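Putative SnoaL-like polyketide cyclase (Jannaschia sp., PDB 3KKG) probably acts as a SnoaL-like polyketide cyclase, a lyase-type enzyme of the NTF2-like superfamily. Local coordinates at residues V111-L116 / M127-D132; W29-R34 / A57-A62. One frame throughout, in Å; residues are numbered along the deposited sequence.

Contact 1: V111-L116 / M127-D132; sequences VPDVTL and MRYFTD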
loop_
_atom_site.group_PDB
_atom_site.type_symbol
_atom_site.label_atom_id
_atom_site.label_comp_id
_atom_site.label_asym_id
_atom_site.label_seq_id
_atom_site.Cartn_x
_atom_site.Cartn_y
_atom_site.Cartn_z
ATOM N N VAL A 111 12.628 0.549 3.831
ATOM C CA VAL A 111 11.438 -0.015 3.207
ATOM C C VAL A 111 10.580 1.038 2.509
ATOM O O VAL A 111 10.496 2.163 2.987
ATOM C CB VAL A 111 10.550 -0.811 4.220
ATOM C CG1 VAL A 111 11.228 -2.135 4.600
ATOM C CG2 VAL A 111 10.184 0.055 5.446
ATOM N N PRO A 112 9.914 0.646 1.438
ATOM C CA PRO A 112 8.890 1.509 0.828
ATOM C C PRO A 112 7.615 1.448 1.642
ATOM O O PRO A 112 7.345 0.458 2.348
ATOM C CB PRO A 112 8.719 0.902 -0.559
ATOM C CG PRO A 112 8.847 -0.602 -0.289
ATOM C CD PRO A 112 9.937 -0.687 0.802
ATOM N N ASP A 113 6.764 2.443 1.483
ATOM C CA ASP A 113 5.456 2.412 2.093
ATOM C C ASP A 113 4.473 3.147 1.223
ATOM O O ASP A 113 4.833 3.751 0.192
ATOM C CB ASP A 113 5.499 2.860 3.511
ATOM C CG ASP A 113 5.610 4.321 3.718
ATOM O OD1 ASP A 113 5.654 5.107 2.757
ATOM O OD2 ASP A 113 5.711 4.732 4.908
ATOM N N VAL A 114 3.234 3.138 1.636
ATOM C CA VAL A 114 2.152 3.900 0.975
ATOM C C VAL A 114 1.110 4.261 2.011
ATOM O O VAL A 114 0.722 3.465 2.869
ATOM C CB VAL A 114 1.553 3.125 -0.185
ATOM C CG1 VAL A 114 0.959 1.814 0.234
ATOM C CG2 VAL A 114 0.478 4.012 -0.873
ATOM N N THR A 115 0.716 5.548 2.039
ATOM C CA THR A 115 -0.313 6.080 2.927
ATOM C C THR A 115 -1.424 6.611 2.064
ATOM O O THR A 115 -1.137 7.411 1.140
ATOM C CB THR A 115 0.274 7.151 3.879
ATOM O OG1 THR A 115 1.552 6.678 4.389
ATOM C CG2 THR A 115 -0.647 7.461 5.016
ATOM N N LEU A 116 -2.652 6.233 2.378
ATOM C CA LEU A 116 -3.802 6.556 1.554
ATOM C C LEU A 116 -4.732 7.397 2.405
ATOM O O LEU A 116 -5.335 6.890 3.384
ATOM C CB LEU A 116 -4.457 5.253 1.080
ATOM C CG LEU A 116 -3.470 4.342 0.329
ATOM C CD1 LEU A 116 -3.354 3.016 1.003
ATOM C CD2 LEU A 116 -3.866 4.174 -1.095
HETATM N N MSE A 127 -6.938 7.621 7.260
HETATM C CA MSE A 127 -5.620 7.300 6.798
HETATM C C MSE A 127 -5.456 5.788 6.814
HETATM O O MSE A 127 -5.678 5.192 7.863
HETATM C CB MSE A 127 -4.582 7.938 7.723
HETATM C CG MSE A 127 -3.152 7.703 7.345
HETATM SE SE MSE A 127 -1.983 8.620 8.573
HETATM C CE MSE A 127 -2.224 7.475 9.981
ATOM N N ARG A 128 -5.143 5.192 5.667
ATOM C CA ARG A 128 -4.844 3.781 5.550
ATOM C C ARG A 128 -3.377 3.632 5.230
ATOM O O ARG A 128 -2.799 4.448 4.520
ATOM C CB ARG A 128 -5.663 3.125 4.429
ATOM C CG ARG A 128 -7.139 3.226 4.611
ATOM C CD ARG A 128 -7.890 2.774 3.356
ATOM N NE ARG A 128 -9.327 2.826 3.555
ATOM C CZ ARG A 128 -10.156 2.180 2.743
ATOM N NH1 ARG A 128 -9.706 1.436 1.742
ATOM N NH2 ARG A 128 -11.471 2.277 2.945
ATOM N N TYR A 129 -2.725 2.633 5.789
ATOM C CA TYR A 129 -1.299 2.482 5.699
ATOM C C TYR A 129 -0.872 1.074 5.348
ATOM O O TYR A 129 -1.318 0.104 5.939
ATOM C CB TYR A 129 -0.661 2.908 7.050
ATOM C CG TYR A 129 0.835 2.897 6.993
ATOM C CD1 TYR A 129 1.507 3.912 6.336
ATOM C CD2 TYR A 129 1.580 1.904 7.571
ATOM C CE1 TYR A 129 2.859 3.892 6.208
ATOM C CE2 TYR A 129 2.956 1.894 7.462
ATOM C CZ TYR A 129 3.588 2.895 6.801
ATOM O OH TYR A 129 4.963 2.891 6.665
ATOM N N PHE A 130 0.179 1.002 4.513
ATOM C CA PHE A 130 0.917 -0.238 4.314
ATOM C C PHE A 130 2.393 0.015 4.173
ATOM O O PHE A 130 2.802 0.934 3.457
ATOM C CB PHE A 130 0.535 -0.962 3.032
ATOM C CG PHE A 130 -0.904 -1.343 2.913
ATOM C CD1 PHE A 130 -1.839 -0.472 2.418
ATOM C CD2 PHE A 130 -1.333 -2.635 3.213
ATOM C CE1 PHE A 130 -3.195 -0.857 2.289
ATOM C CE2 PHE A 130 -2.647 -3.032 3.064
ATOM C CZ PHE A 130 -3.559 -2.164 2.621
ATOM N N THR A 131 3.215 -0.837 4.766
ATOM C CA THR A 131 4.625 -1.024 4.408
ATOM C C THR A 131 4.896 -2.489 4.198
ATOM O O THR A 131 3.990 -3.291 4.175
ATOM C CB THR A 131 5.539 -0.320 5.412
ATOM O OG1 THR A 131 6.899 -0.354 4.912
ATOM C CG2 THR A 131 5.542 -0.977 6.797
ATOM N N ASP A 132 6.179 -2.874 4.106
ATOM C CA ASP A 132 6.496 -4.312 4.103
ATOM C C ASP A 132 6.770 -4.706 5.559
ATOM O O ASP A 132 7.890 -4.847 6.036
ATOM C CB ASP A 132 7.726 -4.598 3.261
ATOM C CG ASP A 132 7.903 -6.095 3.022
ATOM O OD1 ASP A 132 7.290 -6.916 3.763
ATOM O OD2 ASP A 132 8.695 -6.469 2.122
#
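Leu116 loses more surface here than any other residue of the two strands, on the same side of the sheet as Phe130. Its CD1 lies 4.1 Å from Phe130 CD1, at the edge of the ring, and 4.1 Å from the CB of Arg128, its direct partner across the strands. Phe130 pairs with Val114, whose CG1 rests 4.0 Å from Phe130 CB. Both are hydrogen-bonded antiparallel pairs: Leu116 N to Arg128 O 2.8 Å and Arg128 N to Leu116 O 2.9 Å, then Val114 N to Phe130 O 2.9 Å and Phe130 N to Val114 O 3.0 Å. This face meets the second subunit: Val114 packs on its Phe130, and Arg128, paired with Glu126 in its own chain, also forms a salt bridge to Glu76 of the second subunit.

Thr115 faces the other way, in the non-hydrogen-bonded pair with Tyr129. Its CG2 packs 3.4 Å from CG of the selenomethionine Met127, and its OG1 lies 3.4 Å from Tyr129 CD1 at the ring edge. The tyrosine reaches along the sheet so that its OH donates to Asp113 OD2 at 2.7 Å; a bound PEG lies about 4 Å from the Tyr129 side chain. Beyond it, Thr131 OG1 donates to Pro112 O (2.7 Å). Asp132 N-caps the next helix through OD1 and Ala135 N, and its OD2 hydrogen-bonds Ser47 of the second subunit.

These antiparallel strands, 108-120 and 123-131, form a hairpin in the curved sheet of the NTF2-like fold, the Thr115/Tyr129 face probably turned to the cavity, as in relatives, and the Val114/Phe130 face to the second subunit.

Contact 2: W29-R34 / A57-A62; sequences WRDVWR and AIAFNA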
loop_
_atom_site.group_PDB
_atom_site.type_symbol
_atom_site.label_atom_id
_atom_site.label_comp_id
_atom_site.label_asym_id
_atom_site.label_seq_id
_atom_site.Cartn_x
_atom_site.Cartn_y
_atom_site.Cartn_z
ATOM N N TRP A 29 4.551 17.239 16.408
ATOM C CA TRP A 29 3.712 16.627 15.401
ATOM C C TRP A 29 2.272 16.470 15.828
ATOM O O TRP A 29 1.375 16.558 14.998
ATOM C CB TRP A 29 4.288 15.263 14.977
ATOM C CG TRP A 29 4.337 14.191 16.014
ATOM C CD1 TRP A 29 5.354 13.938 16.861
ATOM C CD2 TRP A 29 3.321 13.224 16.292
ATOM N NE1 TRP A 29 5.049 12.867 17.680
ATOM C CE2 TRP A 29 3.804 12.395 17.351
ATOM C CE3 TRP A 29 2.049 12.990 15.788
ATOM C CZ2 TRP A 29 3.055 11.333 17.887
ATOM C CZ3 TRP A 29 1.308 11.909 16.300
ATOM C CH2 TRP A 29 1.816 11.105 17.342
ATOM N N ARG A 30 2.046 16.257 17.130
ATOM C CA ARG A 30 0.702 16.007 17.590
ATOM C C ARG A 30 -0.202 17.163 17.297
ATOM O O ARG A 30 -1.358 16.986 16.935
ATOM C CB ARG A 30 0.698 15.663 19.076
ATOM C CG ARG A 30 1.310 14.294 19.398
ATOM C CD ARG A 30 1.262 14.114 20.890
ATOM N NE ARG A 30 1.751 12.838 21.376
ATOM C CZ ARG A 30 3.033 12.493 21.471
ATOM N NH1 ARG A 30 3.994 13.303 21.048
ATOM N NH2 ARG A 30 3.347 11.318 22.002
ATOM N N ASP A 31 0.302 18.375 17.525
ATOM C CA ASP A 31 -0.502 19.550 17.282
ATOM C C ASP A 31 -0.780 19.725 15.800
ATOM O O ASP A 31 -1.850 20.206 15.433
ATOM C CB ASP A 31 0.144 20.785 17.896
ATOM C CG ASP A 31 0.076 20.776 19.416
ATOM O OD1 ASP A 31 -0.899 20.216 20.011
ATOM O OD2 ASP A 31 0.993 21.363 20.027
ATOM N N VAL A 32 0.137 19.265 14.944
ATOM C CA VAL A 32 -0.103 19.297 13.493
ATOM C C VAL A 32 -1.239 18.304 13.152
ATOM O O VAL A 32 -2.137 18.588 12.370
ATOM C CB VAL A 32 1.175 18.975 12.650
ATOM C CG1 VAL A 32 0.827 18.868 11.136
ATOM C CG2 VAL A 32 2.273 20.022 12.889
ATOM N N TRP A 33 -1.183 17.117 13.740
ATOM C CA TRP A 33 -2.280 16.172 13.563
ATOM C C TRP A 33 -3.620 16.774 14.033
ATOM O O TRP A 33 -4.635 16.666 13.352
ATOM C CB TRP A 33 -2.001 14.860 14.295
ATOM C CG TRP A 33 -1.084 13.910 13.581
ATOM C CD1 TRP A 33 0.066 14.219 12.936
ATOM C CD2 TRP A 33 -1.243 12.495 13.450
ATOM N NE1 TRP A 33 0.624 13.087 12.385
ATOM C CE2 TRP A 33 -0.153 12.020 12.687
ATOM C CE3 TRP A 33 -2.208 11.575 13.878
ATOM C CZ2 TRP A 33 0.012 10.676 12.373
ATOM C CZ3 TRP A 33 -2.050 10.257 13.555
ATOM C CH2 TRP A 33 -0.943 9.815 12.846
ATOM N N ARG A 34 -3.616 17.427 15.192
ATOM C CA ARG A 34 -4.856 18.010 15.722
ATOM C C ARG A 34 -5.434 19.119 14.845
ATOM O O ARG A 34 -6.645 19.279 14.783
ATOM C CB ARG A 34 -4.661 18.505 17.149
ATOM C CG ARG A 34 -4.398 17.378 18.123
ATOM C CD ARG A 34 -4.208 17.859 19.536
ATOM N NE ARG A 34 -3.886 16.734 20.425
ATOM C CZ ARG A 34 -2.724 16.551 21.055
ATOM N NH1 ARG A 34 -1.718 17.414 20.952
ATOM N NH2 ARG A 34 -2.563 15.481 21.809
ATOM N N ALA A 57 -5.824 7.771 17.667
ATOM C CA ALA A 57 -4.945 7.593 16.526
ATOM C C ALA A 57 -3.553 8.193 16.756
ATOM O O ALA A 57 -2.524 7.632 16.359
ATOM C CB ALA A 57 -5.578 8.215 15.291
ATOM N N ILE A 58 -3.503 9.350 17.389
ATOM C CA ILE A 58 -2.245 9.917 17.811
ATOM C C ILE A 58 -1.464 9.004 18.760
ATOM O O ILE A 58 -0.268 8.821 18.605
ATOM C CB ILE A 58 -2.478 11.323 18.475
ATOM C CG1 ILE A 58 -2.792 12.375 17.407
ATOM C CG2 ILE A 58 -1.269 11.790 19.341
ATOM C CD1 ILE A 58 -3.202 13.717 18.017
ATOM N N ALA A 59 -2.153 8.447 19.749
ATOM C CA ALA A 59 -1.525 7.518 20.684
ATOM C C ALA A 59 -0.907 6.314 19.975
ATOM O O ALA A 59 0.189 5.887 20.313
ATOM C CB ALA A 59 -2.549 7.067 21.725
ATOM N N PHE A 60 -1.622 5.787 18.991
ATOM C CA PHE A 60 -1.150 4.645 18.221
ATOM C C PHE A 60 0.111 5.045 17.443
ATOM O O PHE A 60 1.110 4.296 17.368
ATOM C CB PHE A 60 -2.255 4.153 17.285
ATOM C CG PHE A 60 -1.861 2.984 16.443
ATOM C CD1 PHE A 60 -1.952 1.707 16.933
ATOM C CD2 PHE A 60 -1.357 3.166 15.173
ATOM C CE1 PHE A 60 -1.570 0.626 16.146
ATOM C CE2 PHE A 60 -0.965 2.063 14.379
ATOM C CZ PHE A 60 -1.069 0.819 14.861
ATOM N N ASN A 61 0.085 6.216 16.788
ATOM C CA ASN A 61 1.265 6.661 16.053
ATOM C C ASN A 61 2.480 6.815 16.960
ATOM O O ASN A 61 3.583 6.417 16.601
ATOM C CB ASN A 61 0.953 7.994 15.339
ATOM C CG ASN A 61 1.917 8.336 14.241
ATOM O OD1 ASN A 61 2.497 9.441 14.220
ATOM N ND2 ASN A 61 1.996 7.501 13.279
ATOM N N ALA A 62 2.239 7.371 18.144
ATOM C CA ALA A 62 3.298 7.563 19.115
ATOM C C ALA A 62 3.960 6.243 19.483
ATOM O O ALA A 62 5.191 6.188 19.544
ATOM C CB ALA A 62 2.769 8.296 20.386
#
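Apolar contact dominates between the helical segments 29-34 and 57-62, whose axes come within 10.9 Å at 147°, a wide spacing filled by Ile58 and two tryptophans. Ile58 is the knob, seated in a hole made by Trp29, Arg30, Trp33 and Arg34: its CG2 lies 3.7 Å from Trp29 CH2 and 3.6 Å from Arg30 CG, its CG1 3.7 Å from Trp33 CE3, and its CD1 3.9 Å from Arg34 CG. One turn on, Ala62 CB touches Trp29 CZ2 (3.9 Å) and Arg30 NH2 (3.5 Å).

No hydrogen bond joins the two segments; polar atoms meet the indoles by van der Waals contact. Asn61 OD1 lies over a face of Trp29, 3.4 Å from its CZ3, and 3.3 Å from Trp33 CZ2, while Ile58 O meets the edge of Trp29, 3.3 Å from CH2. Trp33 NE1 instead bonds Gly22 O.

Charges stay at the periphery: Arg34 NH1 bridges to Asp31 OD1 within its helix (3.1 Å), and Arg34 also pairs with Glu55.

This seating of one knob, Ile58 of helix 54-67, against helix 29-36 belongs to the helical layer that lines the concave side of the sheet in NTF2-like proteins.

How the contacts relate
Contact 2 closes before contact 1 opens along the chain, so helix pair and hairpin are built in series, with their centres about 17 Å apart. They meet directly where the selenomethionine Met127 extends from 127-132 to the helices: its CE lies 3.9 Å from Trp33 CH2. The same side of the hairpin carries Tyr129, whose side chain is about 4 Å from a bound PEG, while the side chain of Asn61 in contact 2 is about 5 Å from a PEG; Tyr129 CD1 and Asn61 ND2 are 7.8 Å apart. Probably a crystallisation additive, PEG is consistent with a cavity between sheet and helices, where NTF2-like enzymes commonly bind substrates. Contact 1 alone also reaches the second subunit.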